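Local structure of apical membrane antigen AMA1 (Toxoplasma gondii ME49, 4YIV) at residues F116-E122 against R135-F139; A129-G134 against P221-I225; K154-P158 against S214-G218; L58-W62 against K227-Q231. The protein takes part in host-cell invasion as a microneme protein of the moving junction, the ring formed between the membranes of the parasite's apical tip and the host cell. The contacts are given in a common frame with arbitrary orientation. Numbering follows the deposited sequence.

Contact 1: F116-E122 against R135-F139; sequences FPMELLE and RCAEF. With CD (cadmium ion), chain D.
Two helices of the PAN-type AMA1 domain cross nearly at right angles: the short helix 118-122, which follows edge strand 116-117 with Pro117 as its N-cap residue, and the 135-139 part of helix 132-141. The axes of these segments approach to 10.3 Å at 83°, with Leu121 nearest Arg135 (CA to CA 6.5 Å) and Met118 nearest Cys136 (7.2 Å). Large side chains fill the gap. Leu121 (chi1 m, chi2 t) points at the second helix, its CD2 3.8 Å from Phe139 CD1 and its CD1 3.7 Å from Arg135 O. Met118 leaves its backbone sideways and, with chi angles t, p, p, brings SD to 3.6 Å from Arg135 CB and CE to 4.0 Å from Cys136 CB. The rings of Phe116 and Phe139, both t at chi1, are tilted by 25° with centroids 5.0 Å apart, slid so far that they hardly overlap. Arg135 (m, t, t) runs its aliphatic part past Glu122, CD 3.8 Å from Glu122 CA, and its guanidinium makes a salt bridge to Asp132; a water links its NE (3.2 Å) to Leu121 O (2.8 Å). Cys136 is tied to Cys168 on strand 167-170 by a disulfide. Three residues apart on helix 118-122, Glu119 and Glu122 hold a cadmium ion: Glu119 OE1 and OE2 each at 2.5 Å, Glu122 OE2 at 2.4 Å and a water at 2.5 Å.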
loop_
_atom_site.group_PDB
_atom_site.type_symbol
_atom_site.label_atom_id
_atom_site.label_comp_id
_atom_site.label_asym_id
_atom_site.label_seq_id
_atom_site.Cartn_x
_atom_site.Cartn_y
_atom_site.Cartn_z
ATOM N N PHE A 116 14.363 8.899 11.621
ATOM C CA PHE A 116 15.794 8.811 11.391
ATOM C C PHE A 116 16.076 9.424 10.025
ATOM O O PHE A 116 15.348 9.152 9.066
ATOM C CB PHE A 116 16.284 7.380 11.468
ATOM C CG PHE A 116 17.777 7.275 11.635
ATOM C CD1 PHE A 116 18.364 7.411 12.894
ATOM C CD2 PHE A 116 18.592 7.068 10.540
ATOM C CE1 PHE A 116 19.743 7.335 13.053
ATOM C CE2 PHE A 116 19.980 6.967 10.689
ATOM C CZ PHE A 116 20.552 7.100 11.948
ATOM N N PRO A 117 17.109 10.279 9.929
ATOM C CA PRO A 117 17.304 10.985 8.660
ATOM C C PRO A 117 17.909 10.102 7.573
ATOM O O PRO A 117 18.880 9.390 7.825
ATOM C CB PRO A 117 18.260 12.116 9.040
ATOM C CG PRO A 117 19.071 11.525 10.144
ATOM C CD PRO A 117 18.129 10.656 10.927
ATOM N N MET A 118 17.345 10.171 6.377
ATOM C CA MET A 118 17.794 9.351 5.264
ATOM C C MET A 118 19.286 9.598 4.933
ATOM O O MET A 118 19.998 8.701 4.458
ATOM C CB MET A 118 16.942 9.645 4.056
ATOM C CG MET A 118 17.310 8.843 2.819
ATOM S SD MET A 118 17.272 7.018 3.062
ATOM C CE MET A 118 15.587 6.806 3.662
ATOM N N GLU A 119 19.774 10.809 5.203
ATOM C CA GLU A 119 21.165 11.118 4.877
ATOM C C GLU A 119 22.110 10.202 5.614
ATOM O O GLU A 119 23.131 9.786 5.077
ATOM C CB GLU A 119 21.477 12.592 5.195
ATOM C CG GLU A 119 21.025 13.520 4.128
ATOM C CD GLU A 119 21.792 13.337 2.835
ATOM O OE1 GLU A 119 23.049 13.390 2.916
ATOM O OE2 GLU A 119 21.133 13.114 1.772
ATOM N N LEU A 120 21.791 9.876 6.859
ATOM C CA LEU A 120 22.672 9.017 7.612
ATOM C C LEU A 120 22.566 7.563 7.127
ATOM O O LEU A 120 23.551 6.854 7.151
ATOM C CB LEU A 120 22.386 9.133 9.110
ATOM C CG LEU A 120 23.159 10.264 9.790
ATOM C CD1 LEU A 120 22.972 11.567 9.107
ATOM C CD2 LEU A 120 22.661 10.362 11.188
ATOM N N LEU A 121 21.397 7.141 6.647
ATOM C CA LEU A 121 21.232 5.775 6.157
ATOM C C LEU A 121 21.969 5.603 4.843
ATOM O O LEU A 121 22.558 4.560 4.567
ATOM C CB LEU A 121 19.754 5.440 5.942
ATOM C CG LEU A 121 18.847 5.403 7.185
ATOM C CD1 LEU A 121 17.385 5.137 6.780
ATOM C CD2 LEU A 121 19.321 4.362 8.125
ATOM N N GLU A 122 21.877 6.628 4.006
ATOM C CA GLU A 122 22.591 6.646 2.743
ATOM C C GLU A 122 24.122 6.468 2.956
ATOM O O GLU A 122 24.824 5.873 2.120
ATOM C CB GLU A 122 22.255 7.969 2.032
ATOM C CG GLU A 122 23.316 8.521 1.138
ATOM C CD GLU A 122 23.034 9.963 0.755
ATOM O OE1 GLU A 122 21.848 10.346 0.577
ATOM O OE2 GLU A 122 24.026 10.702 0.654
ATOM N N ARG A 135 15.966 2.027 1.707
ATOM C CA ARG A 135 16.862 2.237 2.831
ATOM C C ARG A 135 16.054 2.377 4.114
ATOM O O ARG A 135 16.456 1.889 5.190
ATOM C CB ARG A 135 17.724 3.491 2.625
ATOM C CG ARG A 135 18.784 3.342 1.525
ATOM C CD ARG A 135 19.700 4.581 1.397
ATOM N NE ARG A 135 20.653 4.262 0.333
ATOM C CZ ARG A 135 20.510 4.593 -0.948
ATOM N NH1 ARG A 135 19.500 5.369 -1.358
ATOM N NH2 ARG A 135 21.417 4.158 -1.829
ATOM N N CYS A 136 14.895 3.001 3.996
ATOM C CA CYS A 136 14.034 3.159 5.177
ATOM C C CYS A 136 13.489 1.784 5.602
ATOM O O CYS A 136 13.554 1.399 6.781
ATOM C CB CYS A 136 12.916 4.149 4.886
ATOM S SG CYS A 136 11.716 4.395 6.247
ATOM N N ALA A 137 12.958 1.056 4.643
ATOM C CA ALA A 137 12.454 -0.291 4.905
ATOM C C ALA A 137 13.531 -1.216 5.500
ATOM O O ALA A 137 13.259 -2.017 6.405
ATOM C CB ALA A 137 11.904 -0.871 3.633
ATOM N N GLU A 138 14.760 -1.114 4.999
ATOM C CA GLU A 138 15.853 -1.931 5.515
ATOM C C GLU A 138 16.188 -1.553 6.945
ATOM O O GLU A 138 16.455 -2.413 7.783
ATOM C CB GLU A 138 17.072 -1.792 4.591
ATOM C CG GLU A 138 18.258 -2.672 4.963
ATOM C CD GLU A 138 19.408 -2.552 3.956
ATOM O OE1 GLU A 138 20.429 -3.225 4.177
ATOM O OE2 GLU A 138 19.287 -1.778 2.966
ATOM N N PHE A 139 16.156 -0.253 7.226
ATOM C CA PHE A 139 16.343 0.250 8.571
ATOM C C PHE A 139 15.304 -0.334 9.529
ATOM O O PHE A 139 15.627 -0.743 10.649
ATOM C CB PHE A 139 16.256 1.767 8.578
ATOM C CG PHE A 139 16.418 2.365 9.935
ATOM C CD1 PHE A 139 17.586 2.177 10.648
ATOM C CD2 PHE A 139 15.394 3.131 10.493
ATOM C CE1 PHE A 139 17.735 2.728 11.923
ATOM C CE2 PHE A 139 15.524 3.685 11.769
ATOM C CZ PHE A 139 16.684 3.496 12.478
HETATM CD CD CD D . 23.173 12.876 0.419
HETATM O O HOH W 1 22.936 3.133 2.187
HETATM O O HOH W 2 21.625 12.720 -1.477
#

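Contact 2: A129-G134 against P221-I225; sequences ASTDLG and PDAFI
An N-capped helix start meets a turn in the AMA1 domain: Thr131 caps helix 132-141, its OG1 accepting from Gly134 N at 3.0 Å, and faces the 221-225 segment that leads into helix 224-227. The backbones are closest at Gly134 and Pro221, CA to CA 5.0 Å. Phe224, with chi1 p, directs its ring at the helix start; CZ is 3.5 Å from Thr131 OG1, which lies at the ring edge, CE1 3.8 Å from Leu133 CD2 and CE2 3.9 Å from Gly134 N. Pro221 packs on the loop and first helical turn, its CB 3.6 Å from Ala129 CB and 3.7 Å from Gly134 O. Asp222, chi1 m, turns its carboxylate to Ser130, whose backbone N (3.0 Å, 166°) and OG (2.9 Å) both donate to OD1, so one oxygen pins the loop through two bonds. Ile225 CD1 packs 3.7 Å from Thr131 CG2. One water accepts from Thr131 OG1 at 2.8 Å and donates to Pro221 O at 3.0 Å and Asp222 OD1 at 2.6 Å.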
loop_
_atom_site.group_PDB
_atom_site.type_symbol
_atom_site.label_atom_id
_atom_site.label_comp_id
_atom_site.label_asym_id
_atom_site.label_seq_id
_atom_site.Cartn_x
_atom_site.Cartn_y
_atom_site.Cartn_z
ATOM N N ALA A 129 20.362 -1.296 0.500
ATOM C CA ALA A 129 19.297 -0.948 -0.440
ATOM C C ALA A 129 19.735 0.140 -1.405
ATOM O O ALA A 129 20.487 1.040 -1.041
ATOM C CB ALA A 129 18.040 -0.474 0.307
ATOM N N SER A 130 19.225 0.059 -2.620
ATOM C CA SER A 130 19.571 1.003 -3.681
ATOM C C SER A 130 18.634 2.201 -3.863
ATOM O O SER A 130 18.865 3.014 -4.761
ATOM C CB SER A 130 19.633 0.229 -4.992
ATOM O OG SER A 130 18.331 0.066 -5.516
ATOM N N THR A 131 17.561 2.300 -3.066
ATOM C CA THR A 131 16.608 3.427 -3.161
ATOM C C THR A 131 16.362 3.978 -1.774
ATOM O O THR A 131 16.567 3.280 -0.775
ATOM C CB THR A 131 15.235 3.064 -3.801
ATOM O OG1 THR A 131 14.479 2.214 -2.898
ATOM C CG2 THR A 131 15.411 2.401 -5.144
ATOM N N ASP A 132 15.933 5.235 -1.695
ATOM C CA ASP A 132 15.777 5.845 -0.382
ATOM C C ASP A 132 14.640 5.122 0.326
ATOM O O ASP A 132 14.745 4.833 1.518
ATOM C CB ASP A 132 15.497 7.354 -0.475
ATOM C CG ASP A 132 16.788 8.179 -0.719
ATOM O OD1 ASP A 132 17.899 7.624 -0.585
ATOM O OD2 ASP A 132 16.696 9.379 -1.057
ATOM N N LEU A 133 13.560 4.822 -0.402
ATOM C CA LEU A 133 12.443 4.110 0.233
ATOM C C LEU A 133 12.919 2.752 0.766
ATOM O O LEU A 133 12.600 2.330 1.894
ATOM C CB LEU A 133 11.292 3.929 -0.745
ATOM C CG LEU A 133 10.093 3.112 -0.182
ATOM C CD1 LEU A 133 9.547 3.692 1.118
ATOM C CD2 LEU A 133 8.947 3.049 -1.208
ATOM N N GLY A 134 13.708 2.059 -0.044
ATOM C CA GLY A 134 14.307 0.815 0.396
ATOM C C GLY A 134 15.223 0.922 1.589
ATOM O O GLY A 134 15.266 0.003 2.397
ATOM N N PRO A 221 15.246 -5.495 0.324
ATOM C CA PRO A 221 14.842 -4.107 0.010
ATOM C C PRO A 221 14.625 -3.631 -1.393
ATOM O O PRO A 221 13.905 -2.649 -1.562
ATOM C CB PRO A 221 15.808 -3.242 0.812
ATOM C CG PRO A 221 17.015 -4.079 0.874
ATOM C CD PRO A 221 16.515 -5.492 1.062
ATOM N N ASP A 222 15.219 -4.285 -2.334
ATOM C CA ASP A 222 15.071 -3.828 -3.685
ATOM C C ASP A 222 13.933 -4.596 -4.371
ATOM O O ASP A 222 13.600 -4.318 -5.462
ATOM C CB ASP A 222 16.371 -4.020 -4.494
ATOM C CG ASP A 222 17.509 -3.110 -4.044
ATOM O OD1 ASP A 222 17.269 -1.979 -3.693
ATOM O OD2 ASP A 222 18.644 -3.540 -4.040
ATOM N N ALA A 223 13.333 -5.559 -3.698
ATOM C CA ALA A 223 12.330 -6.375 -4.368
ATOM C C ALA A 223 11.069 -5.617 -4.782
ATOM O O ALA A 223 10.493 -5.892 -5.856
ATOM C CB ALA A 223 11.936 -7.564 -3.485
ATOM N N PHE A 224 10.639 -4.656 -3.958
ATOM C CA PHE A 224 9.371 -3.953 -4.204
ATOM C C PHE A 224 9.389 -3.217 -5.515
ATOM O O PHE A 224 8.339 -2.914 -6.085
ATOM C CB PHE A 224 9.064 -2.967 -3.027
ATOM C CG PHE A 224 9.865 -1.677 -3.076
ATOM C CD1 PHE A 224 9.387 -0.591 -3.791
ATOM C CD2 PHE A 224 11.085 -1.550 -2.399
ATOM C CE1 PHE A 224 10.120 0.588 -3.872
ATOM C CE2 PHE A 224 11.823 -0.372 -2.476
ATOM C CZ PHE A 224 11.340 0.694 -3.227
ATOM N N ILE A 225 10.589 -2.865 -5.987
ATOM C CA ILE A 225 10.723 -2.061 -7.199
ATOM C C ILE A 225 10.071 -2.755 -8.403
ATOM O O ILE A 225 9.427 -2.124 -9.246
ATOM C CB ILE A 225 12.236 -1.768 -7.477
ATOM C CG1 ILE A 225 12.841 -0.926 -6.358
ATOM C CG2 ILE A 225 12.429 -1.017 -8.788
ATOM C CD1 ILE A 225 14.375 -0.924 -6.377
HETATM O O HOH W 3 15.512 -0.374 -2.607
#

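Contact 3: K154-P158 against S214-G218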
loop_
_atom_site.group_PDB
_atom_site.type_symbol
_atom_site.label_atom_id
_atom_site.label_comp_id
_atom_site.label_asym_id
_atom_site.label_seq_id
_atom_site.Cartn_x
_atom_site.Cartn_y
_atom_site.Cartn_z
ATOM N N LYS A 154 12.241 -11.016 17.977
ATOM C CA LYS A 154 12.015 -11.102 16.542
ATOM C C LYS A 154 10.825 -10.245 16.054
ATOM O O LYS A 154 10.414 -10.370 14.896
ATOM C CB LYS A 154 11.797 -12.546 16.141
ATOM C CG LYS A 154 13.025 -13.447 16.438
ATOM C CD LYS A 154 13.090 -14.650 15.507
ATOM C CE LYS A 154 14.188 -15.628 15.922
ATOM N NZ LYS A 154 14.257 -16.791 14.982
ATOM N N TYR A 155 10.300 -9.376 16.925
ATOM C CA TYR A 155 9.186 -8.493 16.552
ATOM C C TYR A 155 9.785 -7.282 15.852
ATOM O O TYR A 155 10.667 -6.629 16.413
ATOM C CB TYR A 155 8.379 -8.026 17.771
ATOM C CG TYR A 155 7.077 -7.356 17.352
ATOM C CD1 TYR A 155 7.062 -6.043 16.874
ATOM C CD2 TYR A 155 5.885 -8.060 17.356
ATOM C CE1 TYR A 155 5.885 -5.444 16.458
ATOM C CE2 TYR A 155 4.706 -7.475 16.940
ATOM C CZ TYR A 155 4.723 -6.159 16.471
ATOM O OH TYR A 155 3.585 -5.534 16.022
ATOM N N ARG A 156 9.310 -6.976 14.654
ATOM C CA ARG A 156 9.772 -5.797 13.937
ATOM C C ARG A 156 8.624 -4.799 13.711
ATOM O O ARG A 156 7.537 -5.165 13.238
ATOM C CB ARG A 156 10.394 -6.210 12.598
ATOM C CG ARG A 156 11.598 -7.066 12.740
ATOM C CD ARG A 156 12.035 -7.537 11.378
ATOM N NE ARG A 156 13.321 -8.218 11.419
ATOM C CZ ARG A 156 13.500 -9.508 11.701
ATOM N NH1 ARG A 156 12.464 -10.309 11.984
ATOM N NH2 ARG A 156 14.732 -9.996 11.693
ATOM N N TYR A 157 8.863 -3.542 14.074
ATOM C CA TYR A 157 7.864 -2.495 13.921
ATOM C C TYR A 157 7.691 -2.091 12.470
ATOM O O TYR A 157 8.670 -2.125 11.695
ATOM C CB TYR A 157 8.263 -1.253 14.713
ATOM C CG TYR A 157 8.515 -1.499 16.160
ATOM C CD1 TYR A 157 7.464 -1.748 17.055
ATOM C CD2 TYR A 157 9.804 -1.458 16.646
ATOM C CE1 TYR A 157 7.730 -1.967 18.401
ATOM C CE2 TYR A 157 10.076 -1.660 17.967
ATOM C CZ TYR A 157 9.045 -1.912 18.850
ATOM O OH TYR A 157 9.360 -2.114 20.185
ATOM N N PRO A 158 6.466 -1.667 12.101
ATOM C CA PRO A 158 6.255 -1.092 10.774
ATOM C C PRO A 158 6.869 0.313 10.676
ATOM O O PRO A 158 7.314 0.896 11.685
ATOM C CB PRO A 158 4.731 -1.095 10.635
ATOM C CG PRO A 158 4.245 -0.879 12.052
ATOM C CD PRO A 158 5.222 -1.662 12.907
ATOM N N SER A 214 5.251 -2.635 6.348
ATOM C CA SER A 214 5.793 -3.511 7.370
ATOM C C SER A 214 7.321 -3.489 7.271
ATOM O O SER A 214 7.893 -3.125 6.228
ATOM C CB SER A 214 5.269 -4.944 7.228
ATOM O OG SER A 214 6.111 -5.748 6.455
ATOM N N ALA A 215 7.992 -3.898 8.341
ATOM C CA ALA A 215 9.452 -3.991 8.309
ATOM C C ALA A 215 9.923 -4.977 7.281
ATOM O O ALA A 215 11.087 -4.892 6.845
ATOM C CB ALA A 215 10.015 -4.374 9.653
ATOM N N TYR A 216 9.060 -5.906 6.882
ATOM C CA TYR A 216 9.499 -6.975 5.996
ATOM C C TYR A 216 9.618 -6.528 4.524
ATOM O O TYR A 216 10.153 -7.270 3.674
ATOM C CB TYR A 216 8.578 -8.207 6.158
ATOM C CG TYR A 216 8.730 -8.710 7.574
ATOM C CD1 TYR A 216 9.749 -9.606 7.892
ATOM C CD2 TYR A 216 7.960 -8.185 8.617
ATOM C CE1 TYR A 216 9.976 -10.009 9.193
ATOM C CE2 TYR A 216 8.186 -8.579 9.928
ATOM C CZ TYR A 216 9.200 -9.502 10.207
ATOM O OH TYR A 216 9.471 -9.922 11.499
ATOM N N VAL A 217 9.151 -5.322 4.218
ATOM C CA VAL A 217 9.516 -4.675 2.945
ATOM C C VAL A 217 11.064 -4.601 2.855
ATOM O O VAL A 217 11.653 -4.552 1.778
ATOM C CB VAL A 217 8.914 -3.284 2.825
ATOM C CG1 VAL A 217 9.351 -2.587 1.523
ATOM C CG2 VAL A 217 7.362 -3.338 2.873
ATOM N N GLY A 218 11.697 -4.523 4.011
ATOM C CA GLY A 218 13.123 -4.340 4.097
ATOM C C GLY A 218 13.968 -5.593 4.076
ATOM O O GLY A 218 15.188 -5.486 4.085
HETATM O O HOH W 4 6.452 -4.956 10.709
#
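Arg156 lays its aliphatic chain over Ala215 and alongside the ring of Tyr216, where a loop leading into strand 159-162 meets the 3-10 turn 215-218 that follows strand 210-213; both strands are neighbours in the antiparallel sheet of this AMA1 domain. Arg156 CB is 3.5 Å from Ala215 CB, and its chain, m at chi1 and then t, t, carries NH1 to Tyr216 OH, to which it donates at 3.1 Å (155°). The same hydroxyl is hydrogen-bonded to Glu54 of strand 50-54, while Arg156 NE bonds Phe141 O and the guanidinium makes a cation-pi contact with the Phe141 ring. Ala215 CB presses on Tyr157 O at 3.3 Å. The backbones come nearest at Pro158 and Ser214, CA to CA 4.2 Å. Ser214 OG opens the turn as an ST turn, accepting from Tyr216 N at 3.0 Å, and it also bonds Gly57 O. Between the two backbones a single water accepts from Ala215 N at 3.0 Å and donates to Arg156 O at 2.8 Å.

Contact 4: L58-W62 against K227-Q231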
loop_
_atom_site.group_PDB
_atom_site.type_symbol
_atom_site.label_atom_id
_atom_site.label_comp_id
_atom_site.label_asym_id
_atom_site.label_seq_id
_atom_site.Cartn_x
_atom_site.Cartn_y
_atom_site.Cartn_z
ATOM N N LEU A 58 4.935 -7.370 2.163
ATOM C CA LEU A 58 6.213 -7.080 1.520
ATOM C C LEU A 58 6.191 -5.855 0.613
ATOM O O LEU A 58 7.245 -5.450 0.115
ATOM C CB LEU A 58 6.677 -8.294 0.705
ATOM C CG LEU A 58 6.814 -9.598 1.520
ATOM C CD1 LEU A 58 7.384 -10.689 0.634
ATOM C CD2 LEU A 58 7.703 -9.433 2.726
ATOM N N CYS A 59 5.027 -5.284 0.336
ATOM C CA CYS A 59 4.970 -4.087 -0.508
ATOM C C CYS A 59 4.706 -2.833 0.304
ATOM O O CYS A 59 3.928 -2.879 1.263
ATOM C CB CYS A 59 3.882 -4.183 -1.563
ATOM S SG CYS A 59 4.169 -5.471 -2.834
ATOM N N PRO A 60 5.321 -1.707 -0.102
ATOM C CA PRO A 60 5.010 -0.407 0.512
ATOM C C PRO A 60 3.615 0.049 0.122
ATOM O O PRO A 60 3.158 -0.201 -1.001
ATOM C CB PRO A 60 6.069 0.536 -0.065
ATOM C CG PRO A 60 6.450 -0.066 -1.363
ATOM C CD PRO A 60 6.301 -1.580 -1.202
ATOM N N ILE A 61 2.928 0.704 1.049
ATOM C CA ILE A 61 1.559 1.134 0.782
ATOM C C ILE A 61 1.536 2.671 0.698
ATOM O O ILE A 61 1.677 3.381 1.701
ATOM C CB ILE A 61 0.568 0.628 1.860
ATOM C CG1 ILE A 61 0.779 -0.876 2.102
ATOM C CG2 ILE A 61 -0.870 0.958 1.429
ATOM C CD1 ILE A 61 0.643 -1.766 0.859
ATOM N N TRP A 62 1.408 3.149 -0.538
ATOM C CA TRP A 62 1.627 4.548 -0.859
ATOM C C TRP A 62 0.463 5.425 -0.436
ATOM O O TRP A 62 -0.649 5.210 -0.873
ATOM C CB TRP A 62 1.842 4.686 -2.358
ATOM C CG TRP A 62 3.091 3.998 -2.874
ATOM C CD1 TRP A 62 3.342 2.648 -2.981
ATOM C CD2 TRP A 62 4.249 4.666 -3.362
ATOM N NE1 TRP A 62 4.628 2.446 -3.506
ATOM C CE2 TRP A 62 5.193 3.677 -3.738
ATOM C CE3 TRP A 62 4.589 6.020 -3.497
ATOM C CZ2 TRP A 62 6.447 4.007 -4.251
ATOM C CZ3 TRP A 62 5.848 6.346 -4.021
ATOM C CH2 TRP A 62 6.751 5.343 -4.387
ATOM N N LYS A 227 8.202 -5.900 -7.921
ATOM C CA LYS A 227 7.208 -6.883 -7.508
ATOM C C LYS A 227 5.917 -6.275 -7.015
ATOM O O LYS A 227 4.974 -7.022 -6.752
ATOM C CB LYS A 227 7.773 -7.769 -6.417
ATOM C CG LYS A 227 8.911 -8.622 -6.888
ATOM C CD LYS A 227 8.448 -9.454 -8.112
ATOM C CE LYS A 227 9.163 -10.755 -8.262
ATOM N NZ LYS A 227 8.478 -11.580 -9.349
ATOM N N CYS A 228 5.885 -4.945 -6.907
ATOM C CA CYS A 228 4.790 -4.212 -6.251
ATOM C C CYS A 228 4.230 -3.148 -7.213
ATOM O O CYS A 228 4.996 -2.606 -8.053
ATOM C CB CYS A 228 5.295 -3.585 -4.942
ATOM S SG CYS A 228 5.926 -4.773 -3.694
ATOM N N PRO A 229 2.892 -2.906 -7.175
ATOM C CA PRO A 229 2.273 -2.001 -8.123
ATOM C C PRO A 229 2.357 -0.580 -7.586
ATOM O O PRO A 229 1.346 0.022 -7.205
ATOM C CB PRO A 229 0.841 -2.513 -8.208
ATOM C CG PRO A 229 0.557 -2.959 -6.826
ATOM C CD PRO A 229 1.866 -3.514 -6.289
ATOM N N ASN A 230 3.577 -0.060 -7.526
ATOM C CA ASN A 230 3.849 1.180 -6.809
ATOM C C ASN A 230 3.107 2.393 -7.336
ATOM O O ASN A 230 2.635 3.236 -6.562
ATOM C CB ASN A 230 5.349 1.477 -6.831
ATOM C CG ASN A 230 6.156 0.409 -6.110
ATOM O OD1 ASN A 230 5.960 0.186 -4.920
ATOM N ND2 ASN A 230 7.042 -0.274 -6.828
ATOM N N GLN A 231 3.001 2.466 -8.655
ATOM C CA GLN A 231 2.315 3.567 -9.328
ATOM C C GLN A 231 1.005 3.171 -10.028
ATOM O O GLN A 231 0.804 2.021 -10.428
ATOM C CB GLN A 231 3.247 4.195 -10.366
ATOM C CG GLN A 231 4.064 5.375 -9.828
ATOM C CD GLN A 231 4.937 4.993 -8.649
ATOM O OE1 GLN A 231 4.670 5.348 -7.493
ATOM N NE2 GLN A 231 5.972 4.242 -8.935
HETATM O O HOH W 5 3.397 -1.000 -3.726
#
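A disulfide joins two segments 165 residues apart in sequence that run in almost the same direction, 4° between their end-to-end lines: Cys59 SG to Cys228 SG is 2.1 Å, with chi3 at -86° and both cysteines m at chi1. Their CA atoms lie 5.7 Å apart. From there the two segments stay side by side, and Trp62 leans toward Asn230, its NE1 donating to Asn230 OD1 at 3.0 Å (152°). The same oxygen receives a water at 3.1 Å, which also donates to Pro60 O at 2.8 Å, and sits 3.6 Å from Pro60 CG. Pro229 is the centre of an inverse gamma turn, which redirects the chain just past the cystine, and Asn230 ND2 bonds back to Phe224 O. Ile61 pairs with Tyr212 of strand 210-213. The contact is thus a buried cystine crosslink of the AMA1 family's disulfide-rich ectodomain, joining the loop just ahead of edge strand 61-62 to the loop between helix 224-227 and strand 233-234.

How the contacts relate
All four contacts belong to one AMA1 region built on the antiparallel sheet 61-62, 210-213, 159-162, 167-170, 116-117. Contact 4 closes the outermost loop in sequence, with the other three nested inside it; contacts 1 and 2 interleave along the chain, and contact 3 lies within the loop of contact 2. Helix 132-141 is shared by contacts 1 and 2, whose centres are 11 Å apart, and Ala137 on it also touches Val217 of contact 3. A hydrogen bond from Asn230 ND2 to Phe224 O couples contacts 2 and 4, whose centres are also 11 Å apart. Contacts 1 and 4, centres 18 Å apart, do not touch but involve opposite edge strands, so the set spans the sheet.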